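Putative translational inhibitor protein (PDB 5V4D) is of unknown function but belongs to the Rid (YjgF-like) family, so it may act as an enamine/imine deaminase. Local coordinates at residues I49-D61 with N86-F98. Residues are numbered along the deposited sequence; the frame is centred on the assembly and turned at random.
Sequences IEKQTRQVLKNID and NSSQVNDIYADYF. With CA (calcium ion), chain H.
Ile-93 enters segment 49-61 of helix 49-66 as a knob, its side chain seated among Glu-50, Thr-53, Arg-54 and Leu-57. With CG1 anti to the carbonyl carbon, its two branches part: CD1 runs to the Glu-50 backbone, 3.5 Å from Glu-50 O, while CG2 lies 3.9 Å from Leu-57 CD1. Above CG1 spreads the guanidinium of Arg-54, one face toward the isoleucine and off-centre. Arg-54 NH1 stands 4.8 Å from Asp-96 OD2, so any link is indirect: a water in the guanidinium plane donates to Asp-96 OD2, but its leg to NH1 is unusually short and the bridge tentative. Asp-96 OD1, Asp-92 O and OD1, and another water bind the calcium ion, which has two further ligands from outside the two segments.

Nearer the N-termini, the side chains of Val-90 and Ile-49 cross at about a right angle, with Val-90 CG2 3.6 Å from Ile-49 CG1. Here the Gln-89 amide donates through NE2 to Glu-50 OE1, 2.9 Å away and nearly straight at 174°; the acceptor lies in the amide plane, and the carboxylate, met on its anti side, stands 89° to that plane. At the other end Tyr-97 OH donates to the anti lone pair of Asp-61 OD1 (2.7 Å), while Leu-57 CB sits over one ring face, toward the rim. Lys-71 adds a cation-pi contact to this ring.

The axes of segments 49-61 and 87-98 approach to 9.1 Å at a crossing angle of -38°. Val-90 and Tyr-94 also rest on strand 74-81, Ile-49 and Ile-60 on strand 120-127: two neighbouring helices packed side by side against one mixed sheet, as in the alpha-beta fold of YjgF-like subunits.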
ATOM      1  N   ILE A  49     -11.185  18.599  -7.714  1.00 15.96           N
ATOM      2  CA  ILE A  49      -9.965  17.824  -7.472  1.00 14.96           C
ATOM      3  C   ILE A  49      -8.807  18.715  -7.016  1.00 15.10           C
ATOM      4  O   ILE A  49      -7.995  18.288  -6.195  1.00 15.78           O
ATOM      5  CB  ILE A  49      -9.607  16.985  -8.718  1.00 15.64           C
ATOM      6  CG1 ILE A  49      -8.413  16.076  -8.427  1.00 17.63           C
ATOM      7  CG2 ILE A  49      -9.293  17.874  -9.960  1.00 19.25           C
ATOM      8  CD1 ILE A  49      -8.758  14.904  -7.458  1.00 18.96           C
ATOM      9  N   GLU A  50      -8.712  19.949  -7.531  1.00 16.67           N
ATOM     10  CA  GLU A  50      -7.596  20.820  -7.134  1.00 16.65           C
ATOM     11  C   GLU A  50      -7.723  21.242  -5.677  1.00 18.35           C
ATOM     12  O   GLU A  50      -6.757  21.135  -4.897  1.00 17.21           O
ATOM     13  CB  GLU A  50      -7.515  22.044  -8.069  1.00 18.20           C
ATOM     14  CG  GLU A  50      -7.237  21.597  -9.510  1.00 19.66           C
ATOM     15  CD  GLU A  50      -7.092  22.723 -10.524  1.00 29.48           C
ATOM     16  OE1 GLU A  50      -7.178  22.424 -11.748  1.00 32.06           O
ATOM     17  OE2 GLU A  50      -6.890  23.894 -10.112  1.00 36.13           O
ATOM     18  N   LYS A  51      -8.904  21.722  -5.279  1.00 15.67           N
ATOM     19  CA  LYS A  51      -9.101  22.113  -3.875  1.00 15.31           C
ATOM     20  C   LYS A  51      -8.887  20.924  -2.940  1.00 16.91           C
ATOM     21  O   LYS A  51      -8.288  21.067  -1.856  1.00 16.12           O
ATOM     22  CB  LYS A  51     -10.497  22.702  -3.697  1.00 16.41           C
ATOM     23  CG  LYS A  51     -10.620  24.085  -4.322  1.00 20.50           C
ATOM     24  CD  LYS A  51     -12.046  24.574  -4.250  1.00 22.30           C
ATOM     25  CE  LYS A  51     -12.205  25.936  -4.953  1.00 24.42           C
ATOM     26  NZ  LYS A  51     -13.637  26.327  -4.924  1.00 26.10           N
ATOM     27  N   GLN A  52      -9.325  19.731  -3.366  1.00 16.16           N
ATOM     28  CA  GLN A  52      -9.196  18.564  -2.493  1.00 16.25           C
ATOM     29  C   GLN A  52      -7.752  18.125  -2.364  1.00 14.73           C
ATOM     30  O   GLN A  52      -7.311  17.758  -1.261  1.00 15.67           O
ATOM     31  CB  GLN A  52     -10.079  17.403  -2.990  1.00 15.11           C
ATOM     32  CG  GLN A  52     -11.565  17.703  -2.825  1.00 15.09           C
ATOM     33  CD  GLN A  52     -12.440  16.470  -2.898  1.00 16.71           C
ATOM     34  OE1 GLN A  52     -11.963  15.355  -3.093  1.00 15.68           O
ATOM     35  NE2 GLN A  52     -13.738  16.676  -2.700  1.00 19.67           N
ATOM     36  N   THR A  53      -6.979  18.176  -3.462  1.00 15.48           N
ATOM     37  CA  THR A  53      -5.560  17.843  -3.379  1.00 14.24           C
ATOM     38  C   THR A  53      -4.832  18.797  -2.455  1.00 14.36           C
ATOM     39  O   THR A  53      -4.013  18.364  -1.639  1.00 14.62           O
ATOM     40  CB  THR A  53      -4.929  17.879  -4.775  1.00 16.26           C
ATOM     41  OG1 THR A  53      -5.573  16.921  -5.631  1.00 16.32           O
ATOM     42  CG2 THR A  53      -3.484  17.492  -4.666  1.00 16.84           C
ATOM     43  N   ARG A  54      -5.150  20.093  -2.542  1.00 14.82           N
ATOM     44  CA  ARG A  54      -4.528  21.068  -1.654  1.00 14.57           C
ATOM     45  C   ARG A  54      -4.832  20.749  -0.200  1.00 16.08           C
ATOM     46  O   ARG A  54      -3.920  20.768   0.645  1.00 16.32           O
ATOM     47  CB  ARG A  54      -5.004  22.480  -1.986  1.00 16.97           C
ATOM     48  CG  ARG A  54      -4.541  22.970  -3.317  1.00 18.27           C
ATOM     49  CD  ARG A  54      -4.941  24.427  -3.506  1.00 20.46           C
ATOM     50  NE  ARG A  54      -4.616  24.828  -4.870  1.00 26.21           N
ATOM     51  CZ  ARG A  54      -3.382  25.075  -5.325  1.00 33.14           C
ATOM     52  NH1 ARG A  54      -2.325  24.986  -4.536  1.00 32.97           N
ATOM     53  NH2 ARG A  54      -3.199  25.398  -6.596  1.00 37.39           N
ATOM     54  N   GLN A  55      -6.095  20.401   0.094  1.00 16.39           N
ATOM     55  CA  GLN A  55      -6.473  20.090   1.477  1.00 14.66           C
ATOM     56  C   GLN A  55      -5.715  18.860   1.979  1.00 15.09           C
ATOM     57  O   GLN A  55      -5.223  18.853   3.112  1.00 14.93           O
ATOM     58  CB  GLN A  55      -7.994  19.901   1.587  1.00 14.57           C
ATOM     59  CG  GLN A  55      -8.398  19.717   3.019  1.00 15.20           C
ATOM     60  CD  GLN A  55      -8.240  21.006   3.797  1.00 15.68           C
ATOM     61  OE1 GLN A  55      -8.796  22.029   3.396  1.00 17.00           O
ATOM     62  NE2 GLN A  55      -7.405  21.001   4.822  1.00 17.75           N
ATOM     63  N   VAL A  56      -5.595  17.818   1.133  1.00 14.72           N
ATOM     64  CA  VAL A  56      -4.934  16.594   1.555  1.00 13.40           C
ATOM     65  C   VAL A  56      -3.478  16.872   1.879  1.00 14.14           C
ATOM     66  O   VAL A  56      -2.945  16.387   2.884  1.00 14.52           O
ATOM     67  CB  VAL A  56      -5.073  15.535   0.458  1.00 14.84           C
ATOM     68  CG1 VAL A  56      -4.053  14.394   0.628  1.00 15.29           C
ATOM     69  CG2 VAL A  56      -6.519  15.030   0.417  1.00 15.01           C
ATOM     70  N   LEU A  57      -2.811  17.653   1.029  1.00 15.55           N
ATOM     71  CA  LEU A  57      -1.387  17.916   1.252  1.00 14.07           C
ATOM     72  C   LEU A  57      -1.186  18.764   2.497  1.00 14.94           C
ATOM     73  O   LEU A  57      -0.196  18.586   3.213  1.00 16.28           O
ATOM     74  CB  LEU A  57      -0.779  18.582   0.006  1.00 14.13           C
ATOM     75  CG  LEU A  57      -0.827  17.622  -1.168  1.00 14.04           C
ATOM     76  CD1 LEU A  57      -0.459  18.426  -2.417  1.00 17.57           C
ATOM     77  CD2 LEU A  57       0.104  16.446  -0.973  1.00 18.57           C
ATOM     78  N   LYS A  58      -2.089  19.722   2.766  1.00 14.16           N
ATOM     79  CA  LYS A  58      -1.985  20.494   4.011  1.00 14.44           C
ATOM     80  C   LYS A  58      -2.202  19.611   5.231  1.00 15.15           C
ATOM     81  O   LYS A  58      -1.545  19.809   6.272  1.00 16.82           O
ATOM     82  CB  LYS A  58      -2.998  21.657   4.017  1.00 17.33           C
ATOM     83  CG  LYS A  58      -2.636  22.828   3.076  1.00 22.92           C
ATOM     84  CD  LYS A  58      -1.332  23.526   3.481  1.00 26.64           C
ATOM     85  CE  LYS A  58      -1.402  24.160   4.870  1.00 41.19           C
ATOM     86  NZ  LYS A  58      -0.130  24.921   5.273  1.00 44.84           N
ATOM     87  N   ASN A  59      -3.131  18.649   5.136  1.00 14.30           N
ATOM     88  CA  ASN A  59      -3.366  17.733   6.253  1.00 13.73           C
ATOM     89  C   ASN A  59      -2.142  16.865   6.508  1.00 14.49           C
ATOM     90  O   ASN A  59      -1.740  16.668   7.662  1.00 15.44           O
ATOM     91  CB  ASN A  59      -4.599  16.848   5.966  1.00 14.05           C
ATOM     92  CG  ASN A  59      -5.893  17.640   5.949  1.00 15.29           C
ATOM     93  OD1 ASN A  59      -5.919  18.784   6.378  1.00 16.00           O
ATOM     94  ND2 ASN A  59      -6.976  17.021   5.477  1.00 16.96           N
ATOM     95  N   ILE A  60      -1.526  16.361   5.443  1.00 14.14           N
ATOM     96  CA  ILE A  60      -0.271  15.618   5.584  1.00 15.90           C
ATOM     97  C   ILE A  60       0.797  16.482   6.235  1.00 14.81           C
ATOM     98  O   ILE A  60       1.483  16.040   7.149  1.00 16.35           O
ATOM     99  CB  ILE A  60       0.212  15.103   4.216  1.00 15.38           C
ATOM    100  CG1 ILE A  60      -0.708  13.979   3.714  1.00 13.90           C
ATOM    101  CG2 ILE A  60       1.714  14.664   4.281  1.00 15.24           C
ATOM    102  CD1 ILE A  60      -0.519  13.656   2.180  1.00 15.46           C
ATOM    103  N   ASP A  61       0.957  17.718   5.770  1.00 13.43           N
ATOM    104  CA  ASP A  61       1.980  18.578   6.348  1.00 14.91           C
ATOM    105  C   ASP A  61       1.778  18.734   7.854  1.00 16.70           C
ATOM    106  O   ASP A  61       2.744  18.695   8.623  1.00 17.98           O
ATOM    107  CB  ASP A  61       1.957  19.934   5.636  1.00 14.59           C
ATOM    108  CG  ASP A  61       3.246  20.680   5.820  1.00 18.95           C
ATOM    109  OD1 ASP A  61       4.227  20.248   5.190  1.00 20.96           O
ATOM    110  OD2 ASP A  61       3.252  21.718   6.525  1.00 22.91           O
ATOM    111  N   ASN A  86      -8.022  12.462 -13.381  1.00 15.08           N
ATOM    112  CA  ASN A  86      -7.700  13.568 -12.491  1.00 18.03           C
ATOM    113  C   ASN A  86      -6.223  13.561 -12.115  1.00 14.36           C
ATOM    114  O   ASN A  86      -5.778  14.446 -11.367  1.00 15.83           O
ATOM    115  CB  ASN A  86      -8.580  13.497 -11.240  1.00 16.28           C
ATOM    116  CG  ASN A  86      -9.957  14.078 -11.475  1.00 16.08           C
ATOM    117  OD1 ASN A  86     -10.154  14.894 -12.388  1.00 20.95           O
ATOM    118  ND2 ASN A  86     -10.908  13.727 -10.609  1.00 17.23           N
ATOM    119  N   SER A  87      -5.461  12.578 -12.609  1.00 15.13           N
ATOM    120  CA  SER A  87      -4.061  12.419 -12.189  1.00 14.58           C
ATOM    121  C   SER A  87      -3.244  13.663 -12.481  1.00 15.13           C
ATOM    122  O   SER A  87      -2.422  14.067 -11.651  1.00 17.10           O
ATOM    123  CB  SER A  87      -3.403  11.233 -12.888  1.00 19.29           C
ATOM    124  OG  SER A  87      -3.993  10.014 -12.472  1.00 25.90           O
ATOM    125  N   SER A  88      -3.443  14.278 -13.647  1.00 16.26           N
ATOM    126  CA  SER A  88      -2.599  15.428 -13.973  1.00 16.66           C
ATOM    127  C   SER A  88      -2.861  16.602 -13.041  1.00 16.18           C
ATOM    128  O   SER A  88      -1.917  17.265 -12.582  1.00 17.35           O
ATOM    129  CB  SER A  88      -2.815  15.834 -15.416  1.00 20.40           C
ATOM    130  OG  SER A  88      -2.174  14.841 -16.206  1.00 26.94           O
ATOM    131  N   GLN A  89      -4.135  16.877 -12.740  1.00 15.75           N
ATOM    132  CA  GLN A  89      -4.431  17.976 -11.832  1.00 15.73           C
ATOM    133  C   GLN A  89      -3.892  17.700 -10.436  1.00 14.58           C
ATOM    134  O   GLN A  89      -3.424  18.621  -9.761  1.00 17.71           O
ATOM    135  CB  GLN A  89      -5.929  18.227 -11.766  1.00 15.92           C
ATOM    136  CG  GLN A  89      -6.392  18.974 -13.013  1.00 17.37           C
ATOM    137  CD  GLN A  89      -7.898  18.933 -13.134  1.00 19.48           C
ATOM    138  OE1 GLN A  89      -8.481  17.920 -13.603  1.00 24.61           O
ATOM    139  NE2 GLN A  89      -8.549  20.003 -12.707  1.00 21.08           N
ATOM    140  N   VAL A  90      -3.948  16.437  -9.986  1.00 13.70           N
ATOM    141  CA  VAL A  90      -3.324  16.100  -8.707  1.00 14.31           C
ATOM    142  C   VAL A  90      -1.829  16.336  -8.783  1.00 15.48           C
ATOM    143  O   VAL A  90      -1.248  16.961  -7.888  1.00 15.82           O
ATOM    144  CB  VAL A  90      -3.635  14.643  -8.313  1.00 14.13           C
ATOM    145  CG1 VAL A  90      -2.777  14.190  -7.110  1.00 17.16           C
ATOM    146  CG2 VAL A  90      -5.169  14.507  -8.002  1.00 14.26           C
ATOM    147  N   ASN A  91      -1.188  15.792  -9.827  1.00 15.97           N
ATOM    148  CA  ASN A  91       0.271  15.914  -9.989  1.00 14.24           C
ATOM    149  C   ASN A  91       0.714  17.367  -9.998  1.00 16.32           C
ATOM    150  O   ASN A  91       1.775  17.704  -9.446  1.00 14.93           O
ATOM    151  CB  ASN A  91       0.714  15.235 -11.301  1.00 14.74           C
ATOM    152  CG  ASN A  91       0.719  13.733 -11.204  1.00 19.91           C
ATOM    153  OD1 ASN A  91       0.840  13.203 -10.124  1.00 23.06           O
ATOM    154  ND2 ASN A  91       0.590  13.041 -12.345  1.00 21.69           N
ATOM    155  N   ASP A  92      -0.055  18.233 -10.673  1.00 15.00           N
ATOM    156  CA  ASP A  92       0.362  19.630 -10.813  1.00 14.50           C
ATOM    157  C   ASP A  92       0.522  20.284  -9.445  1.00 15.90           C
ATOM    158  O   ASP A  92       1.444  21.094  -9.241  1.00 17.20           O
ATOM    159  CB  ASP A  92      -0.665  20.374 -11.659  1.00 15.45           C
ATOM    160  CG  ASP A  92      -0.083  21.567 -12.372  1.00 16.01           C
ATOM    161  OD1 ASP A  92       1.141  21.895 -12.188  1.00 18.18           O
ATOM    162  OD2 ASP A  92      -0.894  22.171 -13.104  1.00 22.16           O
ATOM    163  N   ILE A  93      -0.356  19.948  -8.498  1.00 14.70           N
ATOM    164  CA  ILE A  93      -0.295  20.532  -7.152  1.00 14.00           C
ATOM    165  C   ILE A  93       0.658  19.763  -6.235  1.00 14.79           C
ATOM    166  O   ILE A  93       1.356  20.341  -5.391  1.00 16.85           O
ATOM    167  CB  ILE A  93      -1.723  20.574  -6.587  1.00 17.21           C
ATOM    168  CG1 ILE A  93      -2.591  21.534  -7.426  1.00 18.01           C
ATOM    169  CG2 ILE A  93      -1.730  20.941  -5.055  1.00 19.15           C
ATOM    170  CD1 ILE A  93      -4.102  21.379  -7.167  1.00 18.88           C
ATOM    171  N   TYR A  94       0.624  18.439  -6.331  1.00 15.64           N
ATOM    172  CA  TYR A  94       1.550  17.612  -5.575  1.00 13.82           C
ATOM    173  C   TYR A  94       2.991  18.017  -5.841  1.00 15.39           C
ATOM    174  O   TYR A  94       3.818  18.074  -4.920  1.00 16.45           O
ATOM    175  CB  TYR A  94       1.277  16.164  -5.966  1.00 14.49           C
ATOM    176  CG  TYR A  94       2.086  15.049  -5.357  1.00 12.90           C
ATOM    177  CD1 TYR A  94       1.490  14.188  -4.432  1.00 15.48           C
ATOM    178  CD2 TYR A  94       3.383  14.772  -5.808  1.00 19.14           C
ATOM    179  CE1 TYR A  94       2.200  13.119  -3.916  1.00 15.72           C
ATOM    180  CE2 TYR A  94       4.093  13.713  -5.289  1.00 18.58           C
ATOM    181  CZ  TYR A  94       3.488  12.892  -4.357  1.00 16.47           C
ATOM    182  OH  TYR A  94       4.211  11.832  -3.838  1.00 16.28           O
ATOM    183  N   ALA A  95       3.309  18.325  -7.099  1.00 14.07           N
ATOM    184  CA  ALA A  95       4.660  18.759  -7.437  1.00 14.23           C
ATOM    185  C   ALA A  95       5.021  20.050  -6.721  1.00 15.53           C
ATOM    186  O   ALA A  95       6.155  20.208  -6.271  1.00 17.97           O
ATOM    187  CB  ALA A  95       4.762  18.954  -8.957  1.00 13.93           C
ATOM    188  N   ASP A  96       4.078  20.997  -6.652  1.00 16.18           N
ATOM    189  CA  ASP A  96       4.305  22.252  -5.948  1.00 17.41           C
ATOM    190  C   ASP A  96       4.712  21.978  -4.513  1.00 15.41           C
ATOM    191  O   ASP A  96       5.662  22.582  -3.991  1.00 17.88           O
ATOM    192  CB  ASP A  96       3.051  23.120  -5.961  1.00 19.50           C
ATOM    193  CG  ASP A  96       2.552  23.488  -7.367  1.00 21.19           C
ATOM    194  OD1 ASP A  96       3.255  23.278  -8.374  1.00 18.77           O
ATOM    195  OD2 ASP A  96       1.401  24.013  -7.393  1.00 23.12           O
ATOM    196  N   TYR A  97       3.982  21.082  -3.859  1.00 14.81           N
ATOM    197  CA  TYR A  97       4.242  20.771  -2.455  1.00 16.56           C
ATOM    198  C   TYR A  97       5.633  20.190  -2.279  1.00 17.05           C
ATOM    199  O   TYR A  97       6.350  20.526  -1.319  1.00 18.08           O
ATOM    200  CB  TYR A  97       3.186  19.756  -1.964  1.00 14.68           C
ATOM    201  CG  TYR A  97       3.343  19.351  -0.519  1.00 17.37           C
ATOM    202  CD1 TYR A  97       3.106  20.274   0.512  1.00 17.30           C
ATOM    203  CD2 TYR A  97       3.724  18.046  -0.184  1.00 16.56           C
ATOM    204  CE1 TYR A  97       3.251  19.900   1.855  1.00 20.44           C
ATOM    205  CE2 TYR A  97       3.850  17.657   1.131  1.00 19.02           C
ATOM    206  CZ  TYR A  97       3.618  18.592   2.155  1.00 20.25           C
ATOM    207  OH  TYR A  97       3.784  18.194   3.471  1.00 17.78           O
ATOM    208  N   PHE A  98       6.050  19.326  -3.209  1.00 14.24           N
ATOM    209  CA  PHE A  98       7.332  18.646  -3.057  1.00 18.22           C
ATOM    210  C   PHE A  98       8.489  19.343  -3.771  1.00 18.34           C
ATOM    211  O   PHE A  98       9.614  18.837  -3.728  1.00 18.77           O
ATOM    212  CB  PHE A  98       7.214  17.194  -3.555  1.00 17.41           C
ATOM    213  CG  PHE A  98       6.534  16.294  -2.569  1.00 14.50           C
ATOM    214  CD1 PHE A  98       7.191  15.935  -1.392  1.00 17.00           C
ATOM    215  CD2 PHE A  98       5.261  15.824  -2.794  1.00 17.29           C
ATOM    216  CE1 PHE A  98       6.576  15.103  -0.436  1.00 15.23           C
ATOM    217  CE2 PHE A  98       4.609  15.014  -1.867  1.00 16.69           C
ATOM    218  CZ  PHE A  98       5.282  14.621  -0.683  1.00 16.14           C
TER
HETATM  219 CA    CA H 202       2.468  22.950 -10.587  1.00 18.38          CA
HETATM  220  O   HOH W   1       0.094  24.699  -5.134  1.00 35.41           O
HETATM  221  O   HOH W   2       0.474  24.073  -9.895  1.00 25.08           O